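PDB 2J0X: lysine-sensitive aspartokinase 3 from Escherichia coli, which catalyses the ATP-dependent phosphorylation of L-aspartate to 4-phospho-L-aspartate, a step toward lysine, and is allosterically inhibited by lysine. Local coordinates for the interface of chains A and B. Numbering follows the deposited sequence. Chains: chain A/B, Lysine-sensitive aspartokinase 3.

The interface of chains A and B. Residues chain A 410, 413-415; chain B 402-403, 407, 420.
A:Ile415 and B:Val402 pair across the dimer as a short antiparallel bridge, and the side chain of the bridged isoleucine illustrates how backbone pairing can be backed by apolar packing. The amide N of A:Ile415 donates to the carbonyl O of B:Val402 at 2.8 Å, and the return bond, from B:Val402 N to A:Ile415 O, measures 2.9 Å. Both donors lie well above the plane of the carbonyl they meet.

From this bridge the A:Ile415 side chain leads to the ring of B:Phe407. A:Ile415 CB lies by the CE1–CZ edge of the ring, 3.4 Å from B:Phe407 CZ. CG1, anti to the carbonyl carbon (chi1 -48°), passes alongside CE1, and the extended chi2 of 177° carries A:Ile415 CD1 onward to the same ring carbon and to 3.7 Å from A:Leu410 CB in its own chain. The isoleucine comes in at the CE1 corner, displaced toward the face opposite B:Gly403 O, which sits over the ring centre. The phenylalanine is poorly ordered, so the details of this packing are approximate. An alanine here, lacking CG1 and CD1, would probably leave B:Phe407 CE1 without that packing and the ring less restrained on this side.

The bridge joins a loop leading to strand 417-420 of one ACT domain to the residues before helix 404-407 of the other, within the region required for homodimerization, and the two-fold axis repeats it with chains exchanged.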
loop_
_atom_site.group_PDB
_atom_site.type_symbol
_atom_site.label_atom_id
_atom_site.label_comp_id
_atom_site.label_asym_id
_atom_site.label_seq_id
_atom_site.Cartn_x
_atom_site.Cartn_y
_atom_site.Cartn_z
ATOM N N LEU A 410 -0.753 24.454 7.518
ATOM C CA LEU A 410 0.460 24.006 6.830
ATOM C C LEU A 410 0.876 24.890 5.653
ATOM O O LEU A 410 1.696 24.489 4.827
ATOM C CB LEU A 410 0.244 22.576 6.300
ATOM C CG LEU A 410 -0.600 21.559 7.082
ATOM C CD1 LEU A 410 -0.734 20.299 6.258
ATOM C CD2 LEU A 410 0.034 21.239 8.420
ATOM N N PHE A 413 4.895 26.376 4.953
ATOM C CA PHE A 413 6.016 25.459 4.792
ATOM C C PHE A 413 6.126 24.729 3.467
ATOM O O PHE A 413 5.144 24.582 2.740
ATOM C CB PHE A 413 5.990 24.444 5.921
ATOM C CG PHE A 413 5.383 24.976 7.177
ATOM C CD1 PHE A 413 4.005 24.930 7.368
ATOM C CD2 PHE A 413 6.180 25.558 8.158
ATOM C CE1 PHE A 413 3.426 25.454 8.519
ATOM C CE2 PHE A 413 5.611 26.085 9.307
ATOM C CZ PHE A 413 4.230 26.032 9.488
ATOM N N ASN A 414 7.344 24.285 3.161
ATOM C CA ASN A 414 7.606 23.534 1.940
ATOM C C ASN A 414 7.391 22.083 2.314
ATOM O O ASN A 414 8.183 21.484 3.036
ATOM C CB ASN A 414 9.037 23.760 1.459
ATOM C CG ASN A 414 9.303 25.203 1.144
ATOM O OD1 ASN A 414 8.525 25.847 0.434
ATOM N ND2 ASN A 414 10.404 25.731 1.668
ATOM N N ILE A 415 6.297 21.531 1.823
ATOM C CA ILE A 415 5.937 20.173 2.142
ATOM C C ILE A 415 6.302 19.236 1.007
ATOM O O ILE A 415 6.088 19.557 -0.160
ATOM C CB ILE A 415 4.433 20.141 2.456
ATOM C CG1 ILE A 415 4.118 21.275 3.450
ATOM C CG2 ILE A 415 4.039 18.790 3.012
ATOM C CD1 ILE A 415 2.659 21.435 3.808
ATOM N N VAL B 402 7.637 21.642 -1.411
ATOM C CA VAL B 402 7.060 22.724 -2.196
ATOM C C VAL B 402 6.214 23.603 -1.288
ATOM O O VAL B 402 5.504 23.103 -0.418
ATOM C CB VAL B 402 6.172 22.161 -3.335
ATOM C CG1 VAL B 402 4.781 22.776 -3.285
ATOM C CG2 VAL B 402 6.819 22.434 -4.676
ATOM N N GLY B 403 6.287 24.912 -1.505
ATOM C CA GLY B 403 5.534 25.844 -0.687
ATOM C C GLY B 403 4.060 25.926 -1.030
ATOM O O GLY B 403 3.475 24.980 -1.557
ATOM N N PHE B 407 0.204 24.550 -3.091
ATOM C CA PHE B 407 -0.884 24.219 -2.162
ATOM C C PHE B 407 -2.048 25.203 -2.163
ATOM O O PHE B 407 -3.210 24.796 -2.228
ATOM C CB PHE B 407 -0.355 24.120 -0.733
ATOM C CG PHE B 407 0.808 23.202 -0.581
ATOM C CD1 PHE B 407 1.641 23.306 0.526
ATOM C CD2 PHE B 407 1.089 22.243 -1.551
ATOM C CE1 PHE B 407 2.739 22.474 0.664
ATOM C CE2 PHE B 407 2.185 21.405 -1.424
ATOM C CZ PHE B 407 3.015 21.520 -0.313
ATOM N N TYR B 420 -0.210 13.383 -2.143
ATOM C CA TYR B 420 0.832 14.237 -2.673
ATOM C C TYR B 420 2.230 13.792 -2.238
ATOM O O TYR B 420 2.438 13.391 -1.095
ATOM C CB TYR B 420 0.561 15.669 -2.221
ATOM C CG TYR B 420 1.673 16.614 -2.550
ATOM C CD1 TYR B 420 1.846 17.091 -3.848
ATOM C CD2 TYR B 420 2.598 16.984 -1.573
ATOM C CE1 TYR B 420 2.920 17.907 -4.165
ATOM C CE2 TYR B 420 3.671 17.795 -1.877
ATOM C CZ TYR B 420 3.833 18.252 -3.175
ATOM O OH TYR B 420 4.926 19.032 -3.474
#